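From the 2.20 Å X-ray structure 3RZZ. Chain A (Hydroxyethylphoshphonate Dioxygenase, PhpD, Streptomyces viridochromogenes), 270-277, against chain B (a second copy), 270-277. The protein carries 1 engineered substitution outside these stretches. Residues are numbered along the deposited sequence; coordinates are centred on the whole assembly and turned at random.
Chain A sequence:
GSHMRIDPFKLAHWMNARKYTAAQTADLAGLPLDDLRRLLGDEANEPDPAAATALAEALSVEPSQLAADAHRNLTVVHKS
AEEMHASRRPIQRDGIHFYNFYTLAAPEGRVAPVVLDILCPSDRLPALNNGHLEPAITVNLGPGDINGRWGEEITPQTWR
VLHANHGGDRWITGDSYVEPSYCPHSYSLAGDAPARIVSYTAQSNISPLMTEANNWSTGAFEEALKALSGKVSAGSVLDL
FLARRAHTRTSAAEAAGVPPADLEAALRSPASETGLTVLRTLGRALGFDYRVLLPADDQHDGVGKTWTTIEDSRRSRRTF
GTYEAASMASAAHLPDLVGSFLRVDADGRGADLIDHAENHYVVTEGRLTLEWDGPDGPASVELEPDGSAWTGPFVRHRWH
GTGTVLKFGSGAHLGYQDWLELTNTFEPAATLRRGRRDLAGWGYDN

Chain A, residues 270-277: PASETGLT
Chain B (270-277) PASETGLT

Residues 270-277 of the two copies meet across an exact two-fold axis, each stretch a short turn leading into a helix that spans 273-277 and continues later in the chain; E273(B) CA lies 4.9 Å from E273(A) CA. P270(B) (phi/psi -63/-29) points away and makes no contact. At A271(B) (-83/-21) the CA-to-CB bond runs sideways; its O lies 3.6 Å from E273(A) CG, and its CB 4.5 Å from L276(A) CD2. S272(B) (-69/148) turns the chain into the helix as N-cap: its p rotamer lets OG accept from G275(B) N at 3.2 Å, while its O accepts from L276(B) N at 3.0 Å. E273(B) (-63/-22; chi1 -152°, chi2 -159°, chi3 66°) points toward chain A, its CB 3.7 Å from E273(A) CB. The carboxylate of E273(B) reaches over the start of the chain A helix, E273(B) OE2 standing 3.2 Å from S272(A) CA and 3.5 Å from E273(A) N, yet no hydrogen bond crosses the contact. T274(B) (-73/-39, chi1 93°) points away, and G275(B) (-72/-44) is buried but out of reach of the chain A stretch. L276(B) (-62/-36; chi1 -170°, chi2 158°) points toward the partner, bringing CD1 to 3.7 Å from L276(A) CD1 in an apolar contact. T277(B) (-67/-36, chi1 -162°) stays clear. In all, 362 Å² is buried, both sides summed.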

ATOM      1  N   PRO A 270      15.390 -18.616   6.761  1.00 53.98           N
ATOM      2  CA  PRO A 270      14.909 -17.916   5.566  1.00 55.41           C
ATOM      3  C   PRO A 270      16.021 -17.128   4.871  1.00 57.44           C
ATOM      4  O   PRO A 270      15.991 -16.939   3.656  1.00 57.87           O
ATOM      5  CB  PRO A 270      13.824 -16.995   6.119  1.00 55.11           C
ATOM      6  CG  PRO A 270      13.318 -17.738   7.313  1.00 54.69           C
ATOM      7  CD  PRO A 270      14.594 -18.237   7.940  1.00 54.66           C
ATOM      8  N   ALA A 271      16.999 -16.676   5.654  1.00 59.04           N
ATOM      9  CA  ALA A 271      18.117 -15.893   5.134  1.00 59.92           C
ATOM     10  C   ALA A 271      19.252 -16.725   4.530  1.00 61.11           C
ATOM     11  O   ALA A 271      20.051 -16.206   3.750  1.00 61.61           O
ATOM     12  CB  ALA A 271      18.666 -14.992   6.228  1.00 59.85           C
ATOM     13  N   SER A 272      19.341 -18.001   4.893  1.00 61.01           N
ATOM     14  CA  SER A 272      20.386 -18.855   4.338  1.00 62.27           C
ATOM     15  C   SER A 272      20.042 -19.064   2.869  1.00 63.81           C
ATOM     16  O   SER A 272      18.866 -19.099   2.511  1.00 64.19           O
ATOM     17  CB  SER A 272      20.421 -20.199   5.059  1.00 61.74           C
ATOM     18  OG  SER A 272      19.208 -20.901   4.863  1.00 63.36           O
ATOM     19  N   GLU A 273      21.050 -19.206   2.015  1.00 65.74           N
ATOM     20  CA  GLU A 273      20.784 -19.385   0.590  1.00 66.56           C
ATOM     21  C   GLU A 273      20.004 -20.669   0.318  1.00 65.82           C
ATOM     22  O   GLU A 273      19.343 -20.796  -0.713  1.00 66.61           O
ATOM     23  CB  GLU A 273      22.086 -19.395  -0.213  1.00 68.22           C
ATOM     24  CG  GLU A 273      21.904 -18.916  -1.645  1.00 69.38           C
ATOM     25  CD  GLU A 273      23.002 -19.391  -2.572  1.00 71.52           C
ATOM     26  OE1 GLU A 273      23.083 -20.617  -2.800  1.00 72.01           O
ATOM     27  OE2 GLU A 273      23.780 -18.547  -3.071  1.00 72.13           O
ATOM     28  N   THR A 274      20.080 -21.621   1.241  1.00 64.52           N
ATOM     29  CA  THR A 274      19.358 -22.875   1.077  1.00 62.61           C
ATOM     30  C   THR A 274      17.869 -22.603   1.305  1.00 61.07           C
ATOM     31  O   THR A 274      17.012 -23.144   0.609  1.00 60.64           O
ATOM     32  CB  THR A 274      19.836 -23.945   2.093  1.00 63.10           C
ATOM     33  OG1 THR A 274      19.015 -23.902   3.266  1.00 63.86           O
ATOM     34  CG2 THR A 274      21.286 -23.687   2.496  1.00 62.40           C
ATOM     35  N   GLY A 275      17.571 -21.755   2.282  1.00 59.31           N
ATOM     36  CA  GLY A 275      16.189 -21.431   2.578  1.00 57.84           C
ATOM     37  C   GLY A 275      15.542 -20.550   1.523  1.00 56.59           C
ATOM     38  O   GLY A 275      14.402 -20.785   1.118  1.00 56.85           O
ATOM     39  N   LEU A 276      16.268 -19.534   1.072  1.00 54.17           N
ATOM     40  CA  LEU A 276      15.744 -18.623   0.070  1.00 52.18           C
ATOM     41  C   LEU A 276      15.434 -19.348  -1.237  1.00 51.32           C
ATOM     42  O   LEU A 276      14.463 -19.023  -1.922  1.00 51.94           O
ATOM     43  CB  LEU A 276      16.737 -17.482  -0.175  1.00 51.35           C
ATOM     44  CG  LEU A 276      16.224 -16.319  -1.035  1.00 51.17           C
ATOM     45  CD1 LEU A 276      17.053 -15.084  -0.752  1.00 50.05           C
ATOM     46  CD2 LEU A 276      16.264 -16.683  -2.518  1.00 49.62           C
ATOM     47  N   THR A 277      16.249 -20.337  -1.582  1.00 49.21           N
ATOM     48  CA  THR A 277      16.020 -21.083  -2.813  1.00 47.23           C
ATOM     49  C   THR A 277      14.731 -21.900  -2.708  1.00 45.18           C
ATOM     50  O   THR A 277      14.001 -22.043  -3.683  1.00 45.01           O
ATOM     51  CB  THR A 277      17.220 -22.017  -3.139  1.00 48.66           C
ATOM     52  OG1 THR A 277      17.163 -22.398  -4.519  1.00 49.12           O
ATOM     53  CG2 THR A 277      17.188 -23.278  -2.278  1.00 48.35           C
TER
ATOM     54  N   PRO B 270      21.971 -10.653  -5.738  1.00 53.98           N
ATOM     55  CA  PRO B 270      21.136 -10.323  -4.579  1.00 55.41           C
ATOM     56  C   PRO B 270      20.613 -11.572  -3.868  1.00 57.44           C
ATOM     57  O   PRO B 270      20.381 -11.556  -2.660  1.00 57.87           O
ATOM     58  CB  PRO B 270      20.002  -9.505  -5.192  1.00 55.11           C
ATOM     59  CG  PRO B 270      20.643  -8.868  -6.383  1.00 54.69           C
ATOM     60  CD  PRO B 270      21.453 -10.003  -6.953  1.00 54.66           C
ATOM     61  N   ALA B 271      20.434 -12.650  -4.628  1.00 59.04           N
ATOM     62  CA  ALA B 271      19.924 -13.909  -4.092  1.00 59.92           C
ATOM     63  C   ALA B 271      20.982 -14.795  -3.428  1.00 61.11           C
ATOM     64  O   ALA B 271      20.643 -15.674  -2.635  1.00 61.61           O
ATOM     65  CB  ALA B 271      19.218 -14.686  -5.190  1.00 59.85           C
ATOM     66  N   SER B 272      22.254 -14.586  -3.754  1.00 61.01           N
ATOM     67  CA  SER B 272      23.313 -15.380  -3.141  1.00 62.27           C
ATOM     68  C   SER B 272      23.384 -14.957  -1.679  1.00 63.81           C
ATOM     69  O   SER B 272      23.126 -13.798  -1.360  1.00 64.19           O
ATOM     70  CB  SER B 272      24.650 -15.111  -3.824  1.00 61.74           C
ATOM     71  OG  SER B 272      25.035 -13.760  -3.651  1.00 63.36           O
ATOM     72  N   GLU B 273      23.734 -15.879  -0.788  1.00 65.74           N
ATOM     73  CA  GLU B 273      23.796 -15.539   0.631  1.00 66.56           C
ATOM     74  C   GLU B 273      24.846 -14.468   0.911  1.00 65.82           C
ATOM     75  O   GLU B 273      24.777 -13.768   1.922  1.00 66.61           O
ATOM     76  CB  GLU B 273      24.089 -16.780   1.478  1.00 68.22           C
ATOM     77  CG  GLU B 273      23.532 -16.679   2.890  1.00 69.38           C
ATOM     78  CD  GLU B 273      24.224 -17.606   3.866  1.00 71.52           C
ATOM     79  OE1 GLU B 273      25.425 -17.385   4.128  1.00 72.01           O
ATOM     80  OE2 GLU B 273      23.573 -18.550   4.369  1.00 72.13           O
ATOM     81  N   THR B 274      25.820 -14.338   0.017  1.00 64.52           N
ATOM     82  CA  THR B 274      26.858 -13.332   0.189  1.00 62.61           C
ATOM     83  C   THR B 274      26.247 -11.958  -0.097  1.00 61.07           C
ATOM     84  O   THR B 274      26.543 -10.978   0.584  1.00 60.64           O
ATOM     85  CB  THR B 274      28.046 -13.566  -0.781  1.00 63.10           C
ATOM     86  OG1 THR B 274      27.848 -12.811  -1.983  1.00 63.86           O
ATOM     87  CG2 THR B 274      28.156 -15.046  -1.142  1.00 62.40           C
ATOM     88  N   GLY B 275      25.385 -11.898  -1.105  1.00 59.31           N
ATOM     89  CA  GLY B 275      24.752 -10.642  -1.456  1.00 57.84           C
ATOM     90  C   GLY B 275      23.707 -10.197  -0.448  1.00 56.59           C
ATOM     91  O   GLY B 275      23.648  -9.025  -0.076  1.00 56.85           O
ATOM     92  N   LEU B 276      22.878 -11.134   0.001  1.00 54.17           N
ATOM     93  CA  LEU B 276      21.834 -10.817   0.959  1.00 52.18           C
ATOM     94  C   LEU B 276      22.420 -10.307   2.274  1.00 51.32           C
ATOM     95  O   LEU B 276      21.849  -9.425   2.917  1.00 51.94           O
ATOM     96  CB  LEU B 276      20.956 -12.048   1.207  1.00 51.35           C
ATOM     97  CG  LEU B 276      19.676 -11.806   2.019  1.00 51.17           C
ATOM     98  CD1 LEU B 276      18.685 -12.914   1.732  1.00 50.05           C
ATOM     99  CD2 LEU B 276      19.989 -11.718   3.511  1.00 49.62           C
ATOM    100  N   THR B 277      23.563 -10.852   2.672  1.00 49.21           N
ATOM    101  CA  THR B 277      24.190 -10.418   3.914  1.00 47.23           C
ATOM    102  C   THR B 277      24.679  -8.975   3.788  1.00 45.18           C
ATOM    103  O   THR B 277      24.610  -8.205   4.740  1.00 45.01           O
ATOM    104  CB  THR B 277      25.372 -11.350   4.305  1.00 48.66           C
ATOM    105  OG1 THR B 277      25.682 -11.168   5.692  1.00 49.12           O
ATOM    106  CG2 THR B 277      26.618 -11.040   3.478  1.00 48.35           C
TER